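Local coordinates for periplasmic binding protein component of an ABC type zinc uptake transporter (Synechocystis sp., PDB 2OV1), which binds zinc in the periplasm and probably hands it to the membrane components of an ABC-type uptake transporter, at residues R159-F164 against Y175-I180; Y14-I19 against T114-E119; I102-T107 against P166-F171; G230-D235 against A249-N254. One frame throughout, in Å; residues are numbered along the deposited sequence.

Contact 1 (R159-F164 against Y175-I180); sequences RKFIVF and YNLVQI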
# COMPACT_ATOMS: atom_id res chain seq x y z
N ARG A 159 -19.53 -4.36 -6.91
CA ARG A 159 -18.27 -4.84 -6.34
C ARG A 159 -17.06 -4.35 -7.13
O ARG A 159 -15.92 -4.55 -6.71
CB ARG A 159 -18.26 -6.38 -6.32
CG ARG A 159 -19.54 -7.04 -5.83
CD ARG A 159 -20.00 -6.48 -4.49
NE ARG A 159 -18.98 -6.58 -3.45
CZ ARG A 159 -19.08 -6.04 -2.23
NH1 ARG A 159 -20.15 -5.35 -1.88
NH2 ARG A 159 -18.09 -6.19 -1.37
N LYS A 160 -17.31 -3.71 -8.26
CA LYS A 160 -16.22 -3.25 -9.09
C LYS A 160 -15.97 -1.75 -8.92
O LYS A 160 -16.91 -0.98 -8.70
CB LYS A 160 -16.54 -3.63 -10.56
CG LYS A 160 -16.82 -5.14 -10.74
CD LYS A 160 -18.05 -5.54 -11.61
CE LYS A 160 -18.42 -7.04 -11.30
NZ LYS A 160 -19.44 -7.82 -12.14
N PHE A 161 -14.71 -1.34 -8.96
CA PHE A 161 -14.39 0.08 -8.87
C PHE A 161 -13.23 0.35 -9.81
O PHE A 161 -12.31 -0.46 -9.94
CB PHE A 161 -14.08 0.53 -7.42
CG PHE A 161 -12.91 -0.16 -6.79
CD1 PHE A 161 -11.73 0.54 -6.53
CD2 PHE A 161 -13.00 -1.49 -6.40
CE1 PHE A 161 -10.66 -0.09 -5.88
CE2 PHE A 161 -11.94 -2.13 -5.75
CZ PHE A 161 -10.77 -1.43 -5.49
N ILE A 162 -13.32 1.47 -10.52
CA ILE A 162 -12.30 1.86 -11.50
C ILE A 162 -11.14 2.56 -10.83
O ILE A 162 -11.32 3.55 -10.13
CB ILE A 162 -12.88 2.83 -12.56
CG1 ILE A 162 -14.03 2.16 -13.32
CG2 ILE A 162 -11.78 3.28 -13.51
CD1 ILE A 162 -14.81 3.11 -14.22
N VAL A 163 -9.93 2.04 -11.04
CA VAL A 163 -8.74 2.67 -10.47
C VAL A 163 -7.75 3.00 -11.56
O VAL A 163 -7.60 2.24 -12.51
CB VAL A 163 -8.02 1.78 -9.43
CG1 VAL A 163 -8.93 1.55 -8.23
CG2 VAL A 163 -7.61 0.47 -10.06
N PHE A 164 -7.07 4.13 -11.43
CA PHE A 164 -6.08 4.52 -12.41
C PHE A 164 -4.94 3.53 -12.33
O PHE A 164 -4.39 3.13 -13.35
CB PHE A 164 -5.56 5.94 -12.15
CG PHE A 164 -4.38 6.32 -13.00
CD1 PHE A 164 -4.49 6.34 -14.38
CD2 PHE A 164 -3.15 6.62 -12.42
CE1 PHE A 164 -3.39 6.66 -15.18
CE2 PHE A 164 -2.05 6.94 -13.19
CZ PHE A 164 -2.17 6.96 -14.58
N TYR A 175 -12.02 -7.78 0.83
CA TYR A 175 -13.41 -7.39 0.91
C TYR A 175 -14.28 -7.69 -0.31
O TYR A 175 -15.29 -7.03 -0.55
CB TYR A 175 -13.44 -5.91 1.26
CG TYR A 175 -12.56 -5.62 2.47
CD1 TYR A 175 -12.85 -6.20 3.70
CD2 TYR A 175 -11.40 -4.83 2.36
CE1 TYR A 175 -12.00 -6.01 4.80
CE2 TYR A 175 -10.55 -4.63 3.46
CZ TYR A 175 -10.86 -5.23 4.67
OH TYR A 175 -10.04 -5.08 5.77
N ASN A 176 -13.89 -8.71 -1.07
CA ASN A 176 -14.66 -9.12 -2.24
C ASN A 176 -14.91 -8.00 -3.26
O ASN A 176 -16.00 -7.89 -3.82
CB ASN A 176 -15.99 -9.71 -1.77
CG ASN A 176 -15.79 -10.86 -0.79
OD1 ASN A 176 -16.53 -10.99 0.20
ND2 ASN A 176 -14.81 -11.71 -1.06
N LEU A 177 -13.91 -7.16 -3.49
CA LEU A 177 -14.04 -6.10 -4.48
C LEU A 177 -13.21 -6.49 -5.70
O LEU A 177 -12.33 -7.36 -5.61
CB LEU A 177 -13.57 -4.75 -3.92
CG LEU A 177 -14.38 -4.14 -2.76
CD1 LEU A 177 -13.62 -2.94 -2.23
CD2 LEU A 177 -15.79 -3.74 -3.22
N VAL A 178 -13.48 -5.86 -6.84
CA VAL A 178 -12.75 -6.15 -8.06
C VAL A 178 -12.34 -4.80 -8.64
O VAL A 178 -13.20 -3.97 -8.95
CB VAL A 178 -13.62 -6.91 -9.10
CG1 VAL A 178 -12.80 -7.26 -10.33
CG2 VAL A 178 -14.20 -8.17 -8.48
N GLN A 179 -11.04 -4.56 -8.77
CA GLN A 179 -10.62 -3.28 -9.32
C GLN A 179 -10.52 -3.38 -10.83
O GLN A 179 -10.17 -4.42 -11.38
CB GLN A 179 -9.29 -2.79 -8.69
CG GLN A 179 -8.11 -3.73 -8.84
CD GLN A 179 -6.84 -3.24 -8.14
OE1 GLN A 179 -5.82 -3.92 -8.18
NE2 GLN A 179 -6.90 -2.07 -7.50
N ILE A 180 -10.88 -2.29 -11.49
CA ILE A 180 -10.81 -2.20 -12.94
C ILE A 180 -9.72 -1.14 -13.16
O ILE A 180 -9.95 0.06 -13.00
CB ILE A 180 -12.15 -1.71 -13.55
CG1 ILE A 180 -13.32 -2.52 -12.96
CG2 ILE A 180 -12.13 -1.87 -15.06
CD1 ILE A 180 -13.16 -4.02 -13.05
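Bends at chi2 (-51°) and chi3 (-56°) fold the Arg159 side chain round, so that one edge of its guanidinium group meets the carbonyls of Tyr175 and Asn176. Arg159 NE donates to Asn176 O at 3.3 Å in a nearly straight bond; the oxygen lies in the guanidinium plane, although NE stands above the plane of that carbonyl. Arg159 NH2 makes a weak, more bent bond to Tyr175 O at 3.0 Å, and Leu177 CD2 lies over one face of the group. Through NH1 the arginine also binds Leu153 O and Leu156 O. It therefore joins the end of helix 128-153 to the Schellman motif, with Asn176 at C-prime, that ends helix 169-174. A leucine at Arg159 would probably leave the Tyr175 and Asn176 carbonyls without these donors and cut that tie between the two helix ends.

Further along, the chain shows a classic beta-alpha-beta unit: strands 160-163 and 178-181 run parallel, with helix 169-174 between them in sequence. Val178 N donates to Arg159 O at 2.8 Å. Phe161 N donates to Val178 O at 3.0 Å, and Ile180 repeats the pattern with Phe161 O and Val163 N.

With CG wedged between backbone N and carbonyl carbon (chi1 61°), Phe161 turns its ring to the face that also carries the Gln179 side chain. There Gln179 CB sits over one ring face, 4.1 Å from the Phe161 centroid, while Leu177 CB reaches Phe161 CE2 obliquely at 3.6 Å. On the opposite face Lys160 and Val178 lie alongside each other, Lys160 CG 4.0 Å from Val178 CB.

Contact 2 (Y14-I19 against T114-E119); sequences YFLEKI and TTIAKE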
# COMPACT_ATOMS: atom_id res chain seq x y z
N TYR A 14 3.98 4.39 9.81
CA TYR A 14 2.80 4.22 10.66
C TYR A 14 2.99 2.90 11.42
O TYR A 14 2.81 2.85 12.63
CB TYR A 14 1.54 4.16 9.78
CG TYR A 14 0.24 4.00 10.53
CD1 TYR A 14 -0.43 5.11 11.05
CD2 TYR A 14 -0.31 2.74 10.75
CE1 TYR A 14 -1.60 4.96 11.79
CE2 TYR A 14 -1.48 2.58 11.47
CZ TYR A 14 -2.12 3.69 11.99
OH TYR A 14 -3.28 3.53 12.72
N PHE A 15 3.38 1.86 10.68
CA PHE A 15 3.63 0.52 11.22
C PHE A 15 4.75 0.50 12.27
O PHE A 15 4.58 -0.05 13.36
CB PHE A 15 4.00 -0.46 10.10
CG PHE A 15 2.95 -0.62 9.05
CD1 PHE A 15 3.27 -1.15 7.80
CD2 PHE A 15 1.64 -0.23 9.28
CE1 PHE A 15 2.30 -1.29 6.81
CE2 PHE A 15 0.67 -0.36 8.29
CZ PHE A 15 0.99 -0.89 7.06
N LEU A 16 5.90 1.08 11.94
CA LEU A 16 7.01 1.09 12.88
C LEU A 16 6.71 1.92 14.11
O LEU A 16 7.20 1.63 15.20
CB LEU A 16 8.30 1.61 12.23
CG LEU A 16 9.15 0.50 11.60
CD1 LEU A 16 9.98 -0.23 12.67
CD2 LEU A 16 8.22 -0.47 10.87
N GLU A 17 5.91 2.96 13.93
CA GLU A 17 5.57 3.83 15.04
C GLU A 17 4.64 3.10 16.01
O GLU A 17 4.77 3.25 17.22
CB GLU A 17 4.90 5.10 14.51
CG GLU A 17 5.34 6.39 15.20
CD GLU A 17 6.77 6.81 14.86
OE1 GLU A 17 7.08 7.01 13.66
OE2 GLU A 17 7.59 6.95 15.80
N LYS A 18 3.73 2.29 15.47
CA LYS A 18 2.78 1.51 16.25
C LYS A 18 3.48 0.42 17.04
O LYS A 18 3.08 0.08 18.17
CB LYS A 18 1.76 0.83 15.33
CG LYS A 18 0.69 1.75 14.78
CD LYS A 18 -0.29 2.13 15.87
CE LYS A 18 -1.37 3.07 15.36
NZ LYS A 18 -2.40 3.35 16.41
N ILE A 19 4.53 -0.13 16.45
CA ILE A 19 5.27 -1.19 17.10
C ILE A 19 6.44 -0.69 17.92
O ILE A 19 6.58 -1.03 19.09
CB ILE A 19 5.77 -2.21 16.06
CG1 ILE A 19 4.55 -2.87 15.39
CG2 ILE A 19 6.65 -3.26 16.73
CD1 ILE A 19 4.87 -3.66 14.13
N THR A 114 3.94 -8.30 12.73
CA THR A 114 4.48 -9.35 13.57
C THR A 114 5.97 -9.53 13.29
O THR A 114 6.79 -9.57 14.20
CB THR A 114 3.74 -10.67 13.31
OG1 THR A 114 2.35 -10.49 13.63
CG2 THR A 114 4.31 -11.77 14.15
N THR A 115 6.29 -9.61 12.00
CA THR A 115 7.66 -9.76 11.54
C THR A 115 8.52 -8.58 12.00
O THR A 115 9.63 -8.77 12.49
CB THR A 115 7.70 -9.83 9.99
OG1 THR A 115 6.82 -10.87 9.54
CG2 THR A 115 9.11 -10.09 9.49
N ILE A 116 7.99 -7.37 11.83
CA ILE A 116 8.70 -6.15 12.21
C ILE A 116 8.97 -6.17 13.71
O ILE A 116 10.07 -5.86 14.16
CB ILE A 116 7.86 -4.90 11.86
CG1 ILE A 116 7.63 -4.85 10.35
CG2 ILE A 116 8.58 -3.64 12.32
CD1 ILE A 116 6.61 -3.84 9.89
N ALA A 117 7.93 -6.53 14.47
CA ALA A 117 8.02 -6.62 15.92
C ALA A 117 9.13 -7.60 16.27
O ALA A 117 10.01 -7.30 17.09
CB ALA A 117 6.69 -7.10 16.49
N LYS A 118 9.08 -8.77 15.65
CA LYS A 118 10.07 -9.81 15.89
C LYS A 118 11.50 -9.33 15.64
O LYS A 118 12.36 -9.52 16.48
CB LYS A 118 9.79 -11.03 15.01
CG LYS A 118 10.84 -12.11 15.13
CD LYS A 118 10.51 -13.29 14.22
CE LYS A 118 11.51 -14.45 14.43
NZ LYS A 118 12.93 -14.09 14.08
N GLU A 119 11.74 -8.71 14.49
CA GLU A 119 13.08 -8.24 14.15
C GLU A 119 13.55 -7.09 15.01
O GLU A 119 14.73 -7.00 15.35
CB GLU A 119 13.16 -7.82 12.69
CG GLU A 119 12.85 -8.92 11.72
CD GLU A 119 13.65 -10.18 11.97
OE1 GLU A 119 14.82 -10.06 12.42
OE2 GLU A 119 13.12 -11.28 11.71
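Helix 10-20, which connects strands 3-7 and 24-28 of the first parallel sheet, packs here against helix 106-123, with Leu16 and Ile19 meeting Ile116 and Ala117. The axes of the pieces 14-19 and 114-119 pass 10.0 Å apart at 55°, and the contact between them is wholly apolar. Ile116 is in the middle of the contact. Its CG2 branch, placed anti to the backbone N, enters the fork of Leu16, touching CD2 at 3.5 Å and CD1 at 3.7 Å. Ile19 crosses the same side chain at about a right angle, its CD1 4.0 Å from Ile116 CB. The two branches of Ile19 divide the work: while CD1 meets Ile116, CG2 rests on the small Ala117, 3.8 Å from its CB, where the backbones come nearest. An alanine in place of Ile19 would probably open a gap beside Ile116 and Ala117, since both reaching branches would be gone. Phe15 adds its CB, 4.3 Å from Ile116 CD1, and sends its ring elsewhere, edge-to-face with Trp241 and onto Val109 and Trp103. Leu16 also touches Val26 of strand 24-28, and Ile19 meets Ala113 and Leu120 on helix 106-123, while Ala117 packs on Leu135 of helix 128-153.

Contact 3 (I102-T107 against P166-F171); sequences IWLSPT and PSWAYF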
# COMPACT_ATOMS: atom_id res chain seq x y z
N ILE A 102 0.75 -5.23 -0.34
CA ILE A 102 0.17 -5.99 0.77
C ILE A 102 0.02 -5.07 1.97
O ILE A 102 -0.68 -5.40 2.93
CB ILE A 102 1.06 -7.16 1.20
CG1 ILE A 102 2.46 -6.63 1.57
CG2 ILE A 102 1.12 -8.20 0.12
CD1 ILE A 102 3.36 -7.68 2.20
N TRP A 103 0.70 -3.94 1.93
CA TRP A 103 0.61 -3.04 3.06
C TRP A 103 -0.76 -2.41 3.09
O TRP A 103 -1.12 -1.72 4.05
CB TRP A 103 1.70 -1.96 2.98
CG TRP A 103 1.46 -0.97 1.93
CD1 TRP A 103 0.63 0.12 1.99
CD2 TRP A 103 2.03 -0.96 0.62
NE1 TRP A 103 0.64 0.79 0.81
CE2 TRP A 103 1.49 0.16 -0.06
CE3 TRP A 103 2.94 -1.79 -0.05
CZ2 TRP A 103 1.84 0.47 -1.39
CZ3 TRP A 103 3.28 -1.49 -1.37
CH2 TRP A 103 2.73 -0.37 -2.02
N LEU A 104 -1.56 -2.65 2.06
CA LEU A 104 -2.90 -2.08 2.03
C LEU A 104 -3.99 -3.04 2.46
O LEU A 104 -5.17 -2.80 2.21
CB LEU A 104 -3.19 -1.51 0.63
CG LEU A 104 -2.31 -0.29 0.27
CD1 LEU A 104 -2.51 0.08 -1.18
CD2 LEU A 104 -2.66 0.90 1.18
N SER A 105 -3.60 -4.14 3.11
CA SER A 105 -4.58 -5.11 3.61
C SER A 105 -4.41 -5.24 5.11
O SER A 105 -3.37 -5.70 5.59
CB SER A 105 -4.39 -6.49 2.97
OG SER A 105 -5.00 -7.49 3.77
N PRO A 106 -5.42 -4.82 5.88
CA PRO A 106 -5.40 -4.87 7.34
C PRO A 106 -4.97 -6.26 7.85
O PRO A 106 -4.10 -6.38 8.71
CB PRO A 106 -6.84 -4.52 7.70
CG PRO A 106 -7.22 -3.57 6.62
CD PRO A 106 -6.70 -4.27 5.39
N THR A 107 -5.58 -7.30 7.29
CA THR A 107 -5.29 -8.67 7.67
C THR A 107 -3.83 -9.06 7.41
O THR A 107 -3.19 -9.67 8.26
CB THR A 107 -6.22 -9.64 6.93
OG1 THR A 107 -7.58 -9.34 7.28
CG2 THR A 107 -5.89 -11.08 7.29
N PRO A 166 -3.68 -0.22 -10.32
CA PRO A 166 -4.13 -1.35 -9.51
C PRO A 166 -3.28 -1.52 -8.26
O PRO A 166 -2.46 -2.43 -8.17
CB PRO A 166 -3.99 -2.52 -10.48
CG PRO A 166 -2.73 -2.17 -11.19
CD PRO A 166 -2.86 -0.67 -11.46
N SER A 167 -3.47 -0.63 -7.30
CA SER A 167 -2.73 -0.68 -6.06
C SER A 167 -3.57 -1.34 -4.98
O SER A 167 -3.07 -1.63 -3.90
CB SER A 167 -2.37 0.73 -5.60
OG SER A 167 -1.83 1.50 -6.66
N TRP A 168 -4.85 -1.59 -5.28
CA TRP A 168 -5.73 -2.17 -4.28
C TRP A 168 -6.17 -3.62 -4.51
O TRP A 168 -7.30 -3.99 -4.19
CB TRP A 168 -6.95 -1.24 -4.09
CG TRP A 168 -6.55 0.22 -4.04
CD1 TRP A 168 -6.21 1.01 -5.11
CD2 TRP A 168 -6.27 1.00 -2.87
NE1 TRP A 168 -5.73 2.22 -4.68
CE2 TRP A 168 -5.76 2.25 -3.31
CE3 TRP A 168 -6.40 0.77 -1.49
CZ2 TRP A 168 -5.38 3.26 -2.42
CZ3 TRP A 168 -6.02 1.78 -0.61
CH2 TRP A 168 -5.51 3.01 -1.08
N ALA A 169 -5.28 -4.45 -5.05
CA ALA A 169 -5.65 -5.85 -5.32
C ALA A 169 -5.88 -6.65 -4.04
O ALA A 169 -6.79 -7.47 -3.96
CB ALA A 169 -4.58 -6.54 -6.18
N TYR A 170 -5.03 -6.41 -3.05
CA TYR A 170 -5.14 -7.11 -1.78
C TYR A 170 -6.37 -6.61 -1.03
O TYR A 170 -7.26 -7.39 -0.65
CB TYR A 170 -3.85 -6.89 -1.00
CG TYR A 170 -2.70 -7.68 -1.60
CD1 TYR A 170 -2.54 -9.04 -1.32
CD2 TYR A 170 -1.79 -7.08 -2.48
CE1 TYR A 170 -1.51 -9.79 -1.89
CE2 TYR A 170 -0.75 -7.83 -3.07
CZ TYR A 170 -0.62 -9.18 -2.76
OH TYR A 170 0.40 -9.93 -3.30
N PHE A 171 -6.43 -5.30 -0.83
CA PHE A 171 -7.57 -4.68 -0.18
C PHE A 171 -8.86 -5.19 -0.85
O PHE A 171 -9.82 -5.55 -0.18
CB PHE A 171 -7.46 -3.16 -0.34
CG PHE A 171 -8.61 -2.39 0.22
CD1 PHE A 171 -8.53 -1.78 1.47
CD2 PHE A 171 -9.79 -2.24 -0.52
CE1 PHE A 171 -9.58 -1.03 1.97
CE2 PHE A 171 -10.84 -1.50 -0.04
CZ PHE A 171 -10.74 -0.88 1.22
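This is a buried apolar contact near the middle of the chain, in which the turn Ile102-Ser105 packs against the start of helix 169-174, each segment lying just after a zinc-binding histidine, His101 or His165. The first is a type I turn leading into helix 106-123, with Ser105 as its N-cap: OG bonds Leu108 N. No hydrogen bond spans the two segments; methyl groups and aromatic rings do the joining. Ile102 has CG1 between its backbone N and carbonyl carbon (chi1 56°), which leaves CG2 as the branch that settles over one face of Tyr170, 3.6 Å from the ring centroid in a CH-pi contact. The tyrosine is fixed at its far end, where OH bonds Asp99 O and Leu89 N. Leu104 makes a second CH-pi contact, its CD1 4.0 Å from the centroid of the Trp168 six-membered ring, with CD2 close by, 3.9 Å from Trp168 CZ3. The same CD1 lies 3.3 Å from Ser167 O, and Ser167 OG turns to Glu212. The Leu104 carbonyl points at the edge of Phe171, its O in the ring plane and 3.4 Å from Phe171 CB. Beyond these pairs, Trp168 and Phe171 both rest on Leu245 of helix 241-256, Phe171 also reaches Leu153 of helix 128-153, and Trp168 touches Gln179 on strand 178-181.

Contact 4 (G230-D235 against A249-N254); sequences GVELLD and AQKIAN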
# COMPACT_ATOMS: atom_id res chain seq x y z
N GLY A 230 -17.67 10.59 -11.86
CA GLY A 230 -16.88 11.60 -11.17
C GLY A 230 -15.50 11.08 -10.86
O GLY A 230 -15.24 9.88 -10.99
N VAL A 231 -14.60 11.97 -10.45
CA VAL A 231 -13.24 11.57 -10.13
C VAL A 231 -12.91 11.80 -8.66
O VAL A 231 -13.21 12.84 -8.07
CB VAL A 231 -12.20 12.37 -10.95
CG1 VAL A 231 -10.79 11.99 -10.55
CG2 VAL A 231 -12.42 12.12 -12.42
N GLU A 232 -12.27 10.80 -8.06
CA GLU A 232 -11.85 10.90 -6.68
C GLU A 232 -10.48 10.26 -6.61
O GLU A 232 -10.11 9.48 -7.48
CB GLU A 232 -12.83 10.18 -5.77
CG GLU A 232 -13.83 11.13 -5.15
CD GLU A 232 -15.03 10.43 -4.58
OE1 GLU A 232 -15.89 11.12 -4.00
OE2 GLU A 232 -15.11 9.19 -4.70
N LEU A 233 -9.73 10.61 -5.58
CA LEU A 233 -8.40 10.05 -5.42
C LEU A 233 -8.36 9.01 -4.31
O LEU A 233 -9.11 9.08 -3.34
CB LEU A 233 -7.38 11.15 -5.14
CG LEU A 233 -7.29 12.21 -6.25
CD1 LEU A 233 -6.37 13.34 -5.81
CD2 LEU A 233 -6.78 11.55 -7.52
N LEU A 234 -7.49 8.02 -4.52
CA LEU A 234 -7.23 6.95 -3.57
C LEU A 234 -5.73 6.99 -3.40
O LEU A 234 -5.00 6.78 -4.36
CB LEU A 234 -7.63 5.59 -4.12
CG LEU A 234 -9.13 5.33 -4.24
CD1 LEU A 234 -9.37 3.83 -4.40
CD2 LEU A 234 -9.85 5.86 -3.00
N ASP A 235 -5.29 7.27 -2.17
CA ASP A 235 -3.86 7.37 -1.84
C ASP A 235 -3.34 6.15 -1.09
O ASP A 235 -3.59 5.99 0.10
CB ASP A 235 -3.61 8.62 -0.99
CG ASP A 235 -2.14 8.87 -0.75
OD1 ASP A 235 -1.32 8.18 -1.40
OD2 ASP A 235 -1.80 9.75 0.07
N ALA A 249 -12.57 3.11 1.83
CA ALA A 249 -13.72 2.22 1.88
C ALA A 249 -14.98 3.06 1.72
O ALA A 249 -15.95 2.64 1.10
CB ALA A 249 -13.75 1.47 3.18
N GLN A 250 -14.96 4.28 2.25
CA GLN A 250 -16.13 5.14 2.17
C GLN A 250 -16.35 5.74 0.78
O GLN A 250 -17.48 6.01 0.38
CB GLN A 250 -16.05 6.26 3.21
CG GLN A 250 -17.40 6.86 3.53
CD GLN A 250 -18.44 5.82 3.95
OE1 GLN A 250 -18.26 5.10 4.95
NE2 GLN A 250 -19.51 5.71 3.17
N LYS A 251 -15.25 5.94 0.05
CA LYS A 251 -15.31 6.49 -1.31
C LYS A 251 -15.94 5.42 -2.18
O LYS A 251 -16.81 5.69 -3.01
CB LYS A 251 -13.90 6.76 -1.82
CG LYS A 251 -13.22 7.89 -1.12
CD LYS A 251 -13.42 9.15 -1.89
CE LYS A 251 -12.54 10.25 -1.36
NZ LYS A 251 -11.11 9.85 -1.43
N ILE A 252 -15.47 4.19 -1.97
CA ILE A 252 -15.98 3.05 -2.70
C ILE A 252 -17.47 2.96 -2.40
O ILE A 252 -18.29 3.05 -3.31
CB ILE A 252 -15.33 1.72 -2.25
CG1 ILE A 252 -13.81 1.76 -2.42
CG2 ILE A 252 -15.93 0.57 -3.03
CD1 ILE A 252 -13.34 1.87 -3.84
N ALA A 253 -17.80 2.80 -1.13
CA ALA A 253 -19.19 2.68 -0.70
C ALA A 253 -20.07 3.76 -1.29
O ALA A 253 -21.20 3.50 -1.71
CB ALA A 253 -19.27 2.71 0.81
N ASN A 254 -19.55 4.99 -1.34
CA ASN A 254 -20.29 6.11 -1.89
C ASN A 254 -20.57 5.93 -3.38
O ASN A 254 -21.62 6.33 -3.87
CB ASN A 254 -19.52 7.42 -1.68
CG ASN A 254 -19.63 7.93 -0.26
OD1 ASN A 254 -20.20 7.28 0.62
ND2 ASN A 254 -19.06 9.11 -0.02
O HOH W 1 -17.34 7.99 -4.06
O HOH W 2 -17.56 10.29 -1.88
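Strand 230-234 and the 249-254 part of helix 241-256 run nearly antiparallel, at 155°, with axes 9.7 Å apart and Glu232 facing Lys251 across the gap. The lysine passes by the glutamate's charge. Bends at chi2 (-94°) and chi4 carry its ammonium on to the backbone, where Lys251 NZ donates to Leu233 O at 2.9 Å, nearly in line with the C=O bond. Its aliphatic part crosses the Glu232 side chain obliquely on the way, CD coming 3.3 Å from Glu232 OE2. The charged ends, OE2 of Glu232 and NZ of Lys251, remain 5.2 Å apart, so attraction between them probably acts only at longer range.

Water takes up the carboxylate instead. One molecule donates both to Glu232 OE2 and to Lys251 O, each at 2.6 Å; a second donates to Glu232 OE1 and accepts from Asn254 ND2 at 2.7 Å. Asn254 is itself held by Gln250 one turn earlier, whose NE2 bonds its OD1, which probably keeps ND2 turned to that water. On the buried side Leu234 spreads its methyls: CD2 is 4.3 Å from Lys251 CB, and CD1 lies near CD1 of Ile252. Leu234 and Lys251 both also touch Phe210 of the adjoining strand 208-212. The arrangement is that of a helix laid antiparallel over the edge strand of a parallel sheet, as in layered alpha/beta folds, and here it brings the chain's last helix back onto its last strand.

How the contacts relate
From the N terminus, contact 2 closes the first long loop, bringing helix 10-20 to helix 106-123 over the first sheet. Before it has closed, contact 3 has opened, so the two cross; both use helix 106-123, and Phe15 touches Trp103 between them. Contact 3 closes the loop of helices 106-123 and 128-153, whose far end leads into the second sheet. Contact 1 closes the short strand-helix-strand loop through helix 169-174 and crosses contact 3, meeting it where Gln179 packs on Trp168. Contact 4 follows in series as a short C-terminal return onto that same sheet. Phe161 reaches Ile252, and Trp168 touches Leu234, linking contacts 1, 3 and 4. Contact 2 lies across the chain's centre from contacts 1 and 4.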